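Local coordinates for protein CrmK (Actinoalloteichus sp. WH1-2216-6, PDB 5I1V) that is a covalently flavinylated, FAD-dependent oxidase that takes part in recycling a shunt product during caerulomycin biosynthesis, at residues Y368-P371 / S372-M375; P411-D414 / E415-L418; W230-A233 / E234-E237. All coordinates share one frame; numbering follows the deposited sequence.

How the contacts relate
Following the chain from its N terminus, contact 3 comes first: residues 230-237 turn off the end of strand 222-231 and lead into helix 237-253. Contact 1 follows at 368-375, a beta turn that closes the loop between helix 353-364 and strand 374-379. Contact 2, at 411-418, opens helix 414-428 shortly after strand 400-408. The three are strictly in series, none nested or crossing. Contacts 1 and 2 meet through Tyr368 OH and His417 ND1, 2.8 Å apart and probably hydrogen-bonded, whereas contacts 1 and 3 reach the same eight-stranded antiparallel sheet without touching, their centres about 15 Å apart.

Contact 1 of 3, residues Y368-P371 / S372-M375; sequences YHCP and SAAM
Cys370 and Ala373 are the ends of a type I beta turn, in which the chain reverses through Pro371 and Ser372 and Ala373 N donates to Cys370 O over 3.0 Å with an N-H...O angle of 160°. The fixed phi of proline, here -68°, suits the first corner of such a turn.

The side chains gather on the methyl of Ala373. It sits in the plane of the Tyr368 ring, where CE2 of Tyr368 comes within 3.8 Å of Ala373 CB; the methyl meets the ring at its edge rather than over a face. Tyr368 carries its CG anti to the backbone N (chi1 179°), which sends the ring along the loop toward the turn and leaves its hydroxyl to bond His417 ND1. The thiol of Cys370 flanks the turn: Cys370 SG lies 4.1 Å from Ala373 CB in apolar contact and 3.6 Å from Ala373 N.

The surroundings bury this apolar side of the turn. Trp420 of helix 414-428 stacks on the Tyr368 ring, His272 meets that ring edge-to-face, and Val406 of strand 400-408 touches both Tyr368 and Ala373. Cys370 N is hydrogen-bonded to Ser274 OG, and the backbone of Ala373 bonds to that of His272. The whole amounts to a type I beta turn that leads directly into strand 374-379, which runs antiparallel between strands 265-271 and 400-408 in the large sheet.

Contact 2 of 3, residues P411-D414 / E415-L418; sequences PDED and EEHL
Glu413 and His417, one helical turn apart, cross at an angle, the carboxylate and imidazole planes 54° apart. His417 NE2 donates to Glu413 OE1 over 3.0 Å, with an N-H...O angle of 166°. The acceptor lies in the ring plane, at its edge, and offers its anti lone pair, the one away from OE2. With CG anti to its carbonyl carbon (chi1 -59°), His417 swings its ring back toward the preceding turn, where His417 CD2 also comes within 3.2 Å of Glu413 O.

Glu416 lies alongside Glu413, pointing the same way. Its CG stands over the centre of one face of the His417 ring, 4.2 Å above the plane, while Glu416 OE1 accepts a water hydrogen bond; that water also donates to Asp412 O. The two acidic groups are not in contact and would probably disfavour each other mildly.

Backbone bonds start the helix. Glu413 O takes two donors, Glu416 N at 3.1 Å and His417 N at 3.3 Å, and Asp414 O receives Leu418 N at 2.9 Å. A second water joins Asp412 O to Glu415 N.

An alanine in place of His417 would probably leave the Glu413 carboxylate and the Tyr368 hydroxyl each without its imidazole partner and open a gap beneath Glu416 CG.

The 3-10 turn 411-413 runs into helix 414-428 beside the large sheet: Asp414 OD1 accepts a hydrogen bond from Trp408 NE1 at the end of strand 400-408, and OD2 forms a salt bridge with Arg339 of strand 339-347, while Leu418 touches Lys341.

Contact 3 of 3, residues W230-A233 / E234-E237; sequences WSWA and ELTE
The apolar part of the contact is a CH-pi interaction between Leu235 and Trp232. Leu235 CD2 stands 3.5 Å from the centroid of the six-membered ring of Trp232 and only 9° off the ring normal, squarely over one face of that ring; its nearest single atom is Trp232 CE3, at 3.6 Å from Leu235 CD2. The leucine reaches there because its CG is anti to the backbone N (chi1 -167°), with CD2 turned to the indole. Beyond the pair, Leu278 of strand 277-285 touches both residues, and the ring of Tyr360 on helix 353-364 also meets the indole.

Two backbone hydrogen bonds fold the chain between strand and helix. Glu234 N donates to Ser231 O over 3.2 Å, and Leu235 N to Trp232 O, also over 3.2 Å. Both are i to i+3 bonds, as in a short 3-10 turn. This turn takes the chain off strand 222-231 of the large antiparallel sheet and leads it to helix 237-253, where Thr236 is the N-cap and its OG1 accepts from Asp239 N.

Polar side chains and water line the outer side. Ser231 OG accepts a weak bond from Ala233 N, 3.1 Å away, within the turn itself. The Glu234 chain bends at chi2 (140°) and brings its carboxylate back over Ser231, with Glu234 OE2 3.6 Å from Ser231 CB. One water ties the two segments, accepting from Ser231 N at 2.9 Å and donating to Glu234 OE1. The indole NE1 of the buried Trp232 donates to the carbonyl oxygen of Phe271, at the end of strand 265-271.

Contact 1 of 3, residues Y368-P371 / S372-M375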
ATOM      1  N   TYR A 368       4.860 -29.776   9.646  1.00 45.70           N
ATOM      2  CA  TYR A 368       5.282 -28.488   9.088  1.00 44.12           C
ATOM      3  C   TYR A 368       4.284 -27.454   9.566  1.00 42.49           C
ATOM      4  O   TYR A 368       3.120 -27.757   9.774  1.00 43.04           O
ATOM      5  CB  TYR A 368       5.303 -28.574   7.564  1.00 42.32           C
ATOM      6  CG  TYR A 368       5.700 -27.283   6.864  1.00 42.89           C
ATOM      7  CD1 TYR A 368       7.006 -26.812   6.925  1.00 41.23           C
ATOM      8  CD2 TYR A 368       4.771 -26.557   6.124  1.00 41.08           C
ATOM      9  CE1 TYR A 368       7.372 -25.628   6.287  1.00 40.80           C
ATOM     10  CE2 TYR A 368       5.124 -25.379   5.482  1.00 40.16           C
ATOM     11  CZ  TYR A 368       6.431 -24.916   5.557  1.00 39.55           C
ATOM     12  OH  TYR A 368       6.824 -23.734   4.915  1.00 38.14           O
ATOM     13  N   HIS A 369       4.733 -26.228   9.772  1.00 43.82           N
ATOM     14  CA  HIS A 369       3.802 -25.165  10.130  1.00 44.81           C
ATOM     15  C   HIS A 369       4.213 -23.878   9.402  1.00 43.53           C
ATOM     16  O   HIS A 369       5.343 -23.405   9.511  1.00 38.33           O
ATOM     17  CB  HIS A 369       3.729 -24.965  11.644  1.00 48.82           C
ATOM     18  CG  HIS A 369       2.904 -23.779  12.059  1.00 53.50           C
ATOM     19  ND1 HIS A 369       3.372 -22.483  11.972  1.00 56.84           N
ATOM     20  CD2 HIS A 369       1.646 -23.691  12.555  1.00 55.12           C
ATOM     21  CE1 HIS A 369       2.438 -21.648  12.396  1.00 57.61           C
ATOM     22  NE2 HIS A 369       1.378 -22.356  12.749  1.00 57.80           N
ATOM     23  N   CYS A 370       3.296 -23.349   8.611  1.00 39.13           N
ATOM     24  CA  CYS A 370       3.526 -22.077   7.972  1.00 37.33           C
ATOM     25  C   CYS A 370       2.254 -21.694   7.249  1.00 33.80           C
ATOM     26  O   CYS A 370       1.954 -22.211   6.167  1.00 32.59           O
ATOM     27  CB  CYS A 370       4.731 -22.155   7.040  1.00 35.75           C
ATOM     28  SG  CYS A 370       5.065 -20.646   6.100  1.00 41.58           S
ATOM     29  N   PRO A 371       1.465 -20.825   7.877  1.00 34.27           N
ATOM     30  CA  PRO A 371       0.186 -20.456   7.306  1.00 33.43           C
ATOM     31  C   PRO A 371       0.354 -19.647   6.006  1.00 35.38           C
ATOM     32  O   PRO A 371      -0.608 -19.533   5.250  1.00 30.23           O
ATOM     33  CB  PRO A 371      -0.463 -19.580   8.391  1.00 36.48           C
ATOM     34  CG  PRO A 371       0.350 -19.760   9.608  1.00 35.63           C
ATOM     35  CD  PRO A 371       1.722 -20.156   9.158  1.00 36.09           C
ATOM     36  N   SER A 372       1.545 -19.089   5.757  1.00 34.97           N
ATOM     37  CA  SER A 372       1.817 -18.488   4.431  1.00 38.29           C
ATOM     38  C   SER A 372       2.189 -19.441   3.308  1.00 35.96           C
ATOM     39  O   SER A 372       2.230 -19.020   2.160  1.00 43.16           O
ATOM     40  CB  SER A 372       2.897 -17.443   4.533  1.00 37.74           C
ATOM     41  OG  SER A 372       2.506 -16.568   5.537  1.00 36.94           O
ATOM     42  N   ALA A 373       2.446 -20.709   3.597  1.00 31.55           N
ATOM     43  CA  ALA A 373       2.796 -21.634   2.552  1.00 28.79           C
ATOM     44  C   ALA A 373       1.581 -21.995   1.705  1.00 28.17           C
ATOM     45  O   ALA A 373       0.518 -22.312   2.234  1.00 27.32           O
ATOM     46  CB  ALA A 373       3.424 -22.885   3.141  1.00 31.83           C
ATOM     47  N   ALA A 374       1.749 -21.965   0.387  1.00 26.89           N
ATOM     48  CA  ALA A 374       0.645 -22.195  -0.550  1.00 26.40           C
ATOM     49  C   ALA A 374       1.123 -22.543  -1.946  1.00 27.29           C
ATOM     50  O   ALA A 374       2.242 -22.198  -2.349  1.00 27.61           O
ATOM     51  CB  ALA A 374      -0.268 -21.006  -0.608  1.00 25.33           C
ATOM     52  N   MET A 375       0.267 -23.257  -2.663  1.00 26.92           N
ATOM     53  CA  MET A 375       0.320 -23.234  -4.098  1.00 28.44           C
ATOM     54  C   MET A 375      -0.981 -22.635  -4.599  1.00 27.53           C
ATOM     55  O   MET A 375      -2.024 -22.686  -3.933  1.00 29.49           O
ATOM     56  CB  MET A 375       0.672 -24.594  -4.733  1.00 30.94           C
ATOM     57  CG  MET A 375      -0.299 -25.717  -4.516  1.00 33.01           C
ATOM     58  SD  MET A 375       0.296 -27.230  -5.329  1.00 34.66           S
ATOM     59  CE  MET A 375       0.253 -26.706  -7.050  1.00 36.70           C
TER

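Contact 2 of 3, residues P411-D414 / E415-L418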
ATOM      1  N   PRO A 411      15.270 -16.263  10.440  1.00 32.58           N
ATOM      2  CA  PRO A 411      16.320 -16.894   9.614  1.00 35.29           C
ATOM      3  C   PRO A 411      16.683 -18.326  10.026  1.00 37.11           C
ATOM      4  O   PRO A 411      17.119 -19.135   9.184  1.00 33.59           O
ATOM      5  CB  PRO A 411      17.540 -15.983   9.810  1.00 34.48           C
ATOM      6  CG  PRO A 411      17.041 -14.756  10.435  1.00 34.66           C
ATOM      7  CD  PRO A 411      15.764 -15.067  11.144  1.00 35.18           C
ATOM      8  N   ASP A 412      16.506 -18.631  11.310  1.00 37.67           N
ATOM      9  CA  ASP A 412      16.674 -20.006  11.791  1.00 41.94           C
ATOM     10  C   ASP A 412      15.754 -20.989  11.107  1.00 42.08           C
ATOM     11  O   ASP A 412      16.051 -22.181  11.095  1.00 42.54           O
ATOM     12  CB  ASP A 412      16.417 -20.108  13.295  1.00 46.84           C
ATOM     13  CG  ASP A 412      17.478 -19.397  14.128  1.00 53.13           C
ATOM     14  OD1 ASP A 412      18.577 -19.102  13.593  1.00 58.02           O
ATOM     15  OD2 ASP A 412      17.203 -19.139  15.326  1.00 57.74           O
ATOM     16  N   GLU A 413      14.640 -20.522  10.535  1.00 38.95           N
ATOM     17  CA  GLU A 413      13.711 -21.450   9.894  1.00 38.24           C
ATOM     18  C   GLU A 413      13.976 -21.668   8.408  1.00 36.10           C
ATOM     19  O   GLU A 413      13.269 -22.445   7.780  1.00 36.11           O
ATOM     20  CB  GLU A 413      12.264 -21.010  10.133  1.00 39.91           C
ATOM     21  CG  GLU A 413      11.838 -21.082  11.596  1.00 42.49           C
ATOM     22  CD  GLU A 413      10.488 -20.427  11.874  1.00 48.03           C
ATOM     23  OE1 GLU A 413       9.669 -20.205  10.939  1.00 49.36           O
ATOM     24  OE2 GLU A 413      10.232 -20.132  13.056  1.00 56.31           O
ATOM     25  N   ASP A 414      14.984 -21.003   7.840  1.00 33.43           N
ATOM     26  CA  ASP A 414      15.203 -21.069   6.396  1.00 32.30           C
ATOM     27  C   ASP A 414      15.177 -22.501   5.883  1.00 35.53           C
ATOM     28  O   ASP A 414      14.473 -22.812   4.916  1.00 30.94           O
ATOM     29  CB  ASP A 414      16.539 -20.444   6.006  1.00 31.43           C
ATOM     30  CG  ASP A 414      16.535 -18.925   6.057  1.00 31.95           C
ATOM     31  OD1 ASP A 414      15.563 -18.288   6.513  1.00 27.75           O
ATOM     32  OD2 ASP A 414      17.570 -18.367   5.636  1.00 33.78           O
ATOM     33  N   GLU A 415      15.963 -23.376   6.520  1.00 34.90           N
ATOM     34  CA  GLU A 415      16.117 -24.742   6.028  1.00 39.06           C
ATOM     35  C   GLU A 415      14.793 -25.485   5.886  1.00 35.00           C
ATOM     36  O   GLU A 415      14.634 -26.195   4.937  1.00 33.36           O
ATOM     37  CB  GLU A 415      17.102 -25.569   6.888  1.00 44.73           C
ATOM     38  CG  GLU A 415      18.564 -25.421   6.450  1.00 55.04           C
ATOM     39  CD  GLU A 415      19.520 -26.402   7.152  1.00 66.39           C
ATOM     40  OE1 GLU A 415      19.174 -26.896   8.260  1.00 71.06           O
ATOM     41  OE2 GLU A 415      20.622 -26.680   6.599  1.00 69.88           O
ATOM     42  N   GLU A 416      13.845 -25.286   6.789  1.00 35.92           N
ATOM     43  CA  GLU A 416      12.643 -26.125   6.787  1.00 37.63           C
ATOM     44  C   GLU A 416      11.622 -25.588   5.773  1.00 34.86           C
ATOM     45  O   GLU A 416      10.975 -26.367   5.070  1.00 33.04           O
ATOM     46  CB  GLU A 416      12.066 -26.266   8.195  1.00 42.36           C
ATOM     47  CG  GLU A 416      11.064 -25.210   8.626  1.00 48.83           C
ATOM     48  CD  GLU A 416      10.943 -25.076  10.146  1.00 56.14           C
ATOM     49  OE1 GLU A 416      11.974 -24.815  10.822  1.00 60.65           O
ATOM     50  OE2 GLU A 416       9.811 -25.199  10.668  1.00 62.63           O
ATOM     51  N   HIS A 417      11.521 -24.265   5.667  1.00 32.48           N
ATOM     52  CA  HIS A 417      10.701 -23.655   4.605  1.00 29.87           C
ATOM     53  C   HIS A 417      11.233 -23.934   3.223  1.00 27.89           C
ATOM     54  O   HIS A 417      10.467 -24.244   2.345  1.00 29.84           O
ATOM     55  CB  HIS A 417      10.560 -22.178   4.821  1.00 29.10           C
ATOM     56  CG  HIS A 417       9.927 -21.856   6.121  1.00 31.94           C
ATOM     57  ND1 HIS A 417       8.721 -22.393   6.498  1.00 33.44           N
ATOM     58  CD2 HIS A 417      10.370 -21.139   7.173  1.00 31.18           C
ATOM     59  CE1 HIS A 417       8.422 -21.984   7.717  1.00 35.23           C
ATOM     60  NE2 HIS A 417       9.401 -21.203   8.142  1.00 34.62           N
ATOM     61  N   LEU A 418      12.545 -23.831   3.012  1.00 29.68           N
ATOM     62  CA  LEU A 418      13.118 -24.108   1.704  1.00 29.59           C
ATOM     63  C   LEU A 418      12.936 -25.570   1.391  1.00 30.35           C
ATOM     64  O   LEU A 418      12.613 -25.966   0.252  1.00 27.69           O
ATOM     65  CB  LEU A 418      14.618 -23.744   1.646  1.00 29.88           C
ATOM     66  CG  LEU A 418      14.961 -22.237   1.617  1.00 29.27           C
ATOM     67  CD1 LEU A 418      16.425 -22.027   1.880  1.00 28.19           C
ATOM     68  CD2 LEU A 418      14.591 -21.686   0.254  1.00 31.88           C
TER
HETATM   69  O   HOH W   1      17.491 -23.039   9.034  1.00 41.66           O
HETATM   70  O   HOH W   2      14.939 -24.836   9.621  1.00 42.47           O

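Contact 3 of 3, residues W230-A233 / E234-E237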
ATOM      1  N   TRP A 230     -12.734 -22.837   1.909  1.00 31.47           N
ATOM      2  CA  TRP A 230     -13.100 -24.190   2.314  1.00 31.69           C
ATOM      3  C   TRP A 230     -12.280 -24.544   3.549  1.00 30.39           C
ATOM      4  O   TRP A 230     -11.074 -24.397   3.553  1.00 28.67           O
ATOM      5  CB  TRP A 230     -12.787 -25.213   1.224  1.00 29.87           C
ATOM      6  CG  TRP A 230     -13.551 -25.117  -0.027  1.00 30.77           C
ATOM      7  CD1 TRP A 230     -14.614 -25.889  -0.391  1.00 30.78           C
ATOM      8  CD2 TRP A 230     -13.284 -24.241  -1.130  1.00 28.72           C
ATOM      9  NE1 TRP A 230     -15.051 -25.531  -1.638  1.00 30.65           N
ATOM     10  CE2 TRP A 230     -14.250 -24.519  -2.118  1.00 30.60           C
ATOM     11  CE3 TRP A 230     -12.347 -23.212  -1.356  1.00 27.84           C
ATOM     12  CZ2 TRP A 230     -14.300 -23.826  -3.342  1.00 28.95           C
ATOM     13  CZ3 TRP A 230     -12.375 -22.547  -2.572  1.00 27.76           C
ATOM     14  CH2 TRP A 230     -13.349 -22.865  -3.559  1.00 28.02           C
ATOM     15  N   SER A 231     -12.923 -25.039   4.605  1.00 31.19           N
ATOM     16  CA  SER A 231     -12.201 -25.253   5.857  1.00 31.32           C
ATOM     17  C   SER A 231     -11.295 -26.463   5.737  1.00 30.46           C
ATOM     18  O   SER A 231     -11.747 -27.544   5.321  1.00 33.41           O
ATOM     19  CB  SER A 231     -13.181 -25.423   7.042  1.00 33.59           C
ATOM     20  OG  SER A 231     -12.466 -25.864   8.195  1.00 36.42           O
ATOM     21  N   TRP A 232     -10.032 -26.313   6.139  1.00 28.89           N
ATOM     22  CA  TRP A 232      -9.128 -27.441   6.206  1.00 28.91           C
ATOM     23  C   TRP A 232      -9.625 -28.511   7.237  1.00 30.87           C
ATOM     24  O   TRP A 232      -9.384 -29.699   7.065  1.00 28.95           O
ATOM     25  CB  TRP A 232      -7.708 -27.014   6.596  1.00 30.65           C
ATOM     26  CG  TRP A 232      -6.808 -26.948   5.410  1.00 31.70           C
ATOM     27  CD1 TRP A 232      -6.348 -25.808   4.771  1.00 31.56           C
ATOM     28  CD2 TRP A 232      -6.264 -28.058   4.690  1.00 31.13           C
ATOM     29  NE1 TRP A 232      -5.565 -26.164   3.711  1.00 30.00           N
ATOM     30  CE2 TRP A 232      -5.491 -27.529   3.635  1.00 31.64           C
ATOM     31  CE3 TRP A 232      -6.347 -29.453   4.837  1.00 34.28           C
ATOM     32  CZ2 TRP A 232      -4.808 -28.337   2.736  1.00 33.96           C
ATOM     33  CZ3 TRP A 232      -5.656 -30.272   3.936  1.00 33.46           C
ATOM     34  CH2 TRP A 232      -4.892 -29.702   2.899  1.00 34.75           C
ATOM     35  N   ALA A 233     -10.287 -28.057   8.283  1.00 29.74           N
ATOM     36  CA  ALA A 233     -10.791 -28.978   9.330  1.00 31.95           C
ATOM     37  C   ALA A 233     -11.802 -29.969   8.755  1.00 33.58           C
ATOM     38  O   ALA A 233     -12.085 -31.007   9.371  1.00 32.77           O
ATOM     39  CB  ALA A 233     -11.428 -28.171  10.444  1.00 33.42           C
ATOM     40  N   GLU A 234     -12.383 -29.626   7.603  1.00 30.57           N
ATOM     41  CA  GLU A 234     -13.424 -30.424   6.994  1.00 34.49           C
ATOM     42  C   GLU A 234     -12.977 -31.117   5.727  1.00 34.67           C
ATOM     43  O   GLU A 234     -13.760 -31.770   5.094  1.00 36.73           O
ATOM     44  CB  GLU A 234     -14.638 -29.554   6.686  1.00 37.27           C
ATOM     45  CG  GLU A 234     -15.414 -29.148   7.907  1.00 41.06           C
ATOM     46  CD  GLU A 234     -15.906 -27.714   7.867  1.00 45.19           C
ATOM     47  OE1 GLU A 234     -16.411 -27.232   6.820  1.00 44.67           O
ATOM     48  OE2 GLU A 234     -15.797 -27.059   8.927  1.00 53.35           O
ATOM     49  N   LEU A 235     -11.713 -30.996   5.377  1.00 35.78           N
ATOM     50  CA  LEU A 235     -11.223 -31.415   4.079  1.00 40.47           C
ATOM     51  C   LEU A 235     -10.629 -32.811   4.156  1.00 42.99           C
ATOM     52  O   LEU A 235      -9.939 -33.136   5.123  1.00 51.24           O
ATOM     53  CB  LEU A 235     -10.149 -30.404   3.645  1.00 42.19           C
ATOM     54  CG  LEU A 235      -9.611 -30.355   2.230  1.00 43.40           C
ATOM     55  CD1 LEU A 235     -10.739 -30.248   1.212  1.00 44.13           C
ATOM     56  CD2 LEU A 235      -8.683 -29.155   2.145  1.00 44.52           C
ATOM     57  N   THR A 236     -10.945 -33.657   3.188  1.00 40.62           N
ATOM     58  CA  THR A 236     -10.247 -34.928   3.034  1.00 38.80           C
ATOM     59  C   THR A 236      -9.408 -34.895   1.767  1.00 35.30           C
ATOM     60  O   THR A 236      -9.566 -34.009   0.951  1.00 30.81           O
ATOM     61  CB  THR A 236     -11.193 -36.115   2.884  1.00 39.02           C
ATOM     62  OG1 THR A 236     -11.901 -36.023   1.640  1.00 40.96           O
ATOM     63  CG2 THR A 236     -12.183 -36.179   4.067  1.00 40.05           C
ATOM     64  N   GLU A 237      -8.553 -35.901   1.599  1.00 35.49           N
ATOM     65  CA  GLU A 237      -7.749 -36.003   0.406  1.00 35.72           C
ATOM     66  C   GLU A 237      -8.604 -36.081  -0.818  1.00 33.91           C
ATOM     67  O   GLU A 237      -8.311 -35.426  -1.819  1.00 30.63           O
ATOM     68  CB  GLU A 237      -6.812 -37.212   0.428  1.00 39.57           C
ATOM     69  CG  GLU A 237      -6.008 -37.277  -0.865  1.00 40.82           C
ATOM     70  CD  GLU A 237      -5.188 -38.528  -1.023  1.00 42.86           C
ATOM     71  OE1 GLU A 237      -4.361 -38.790  -0.151  1.00 45.20           O
ATOM     72  OE2 GLU A 237      -5.369 -39.235  -2.036  1.00 48.65           O
TER
HETATM   73  O   HOH W   3     -15.811 -25.090   4.620  1.00 32.81           O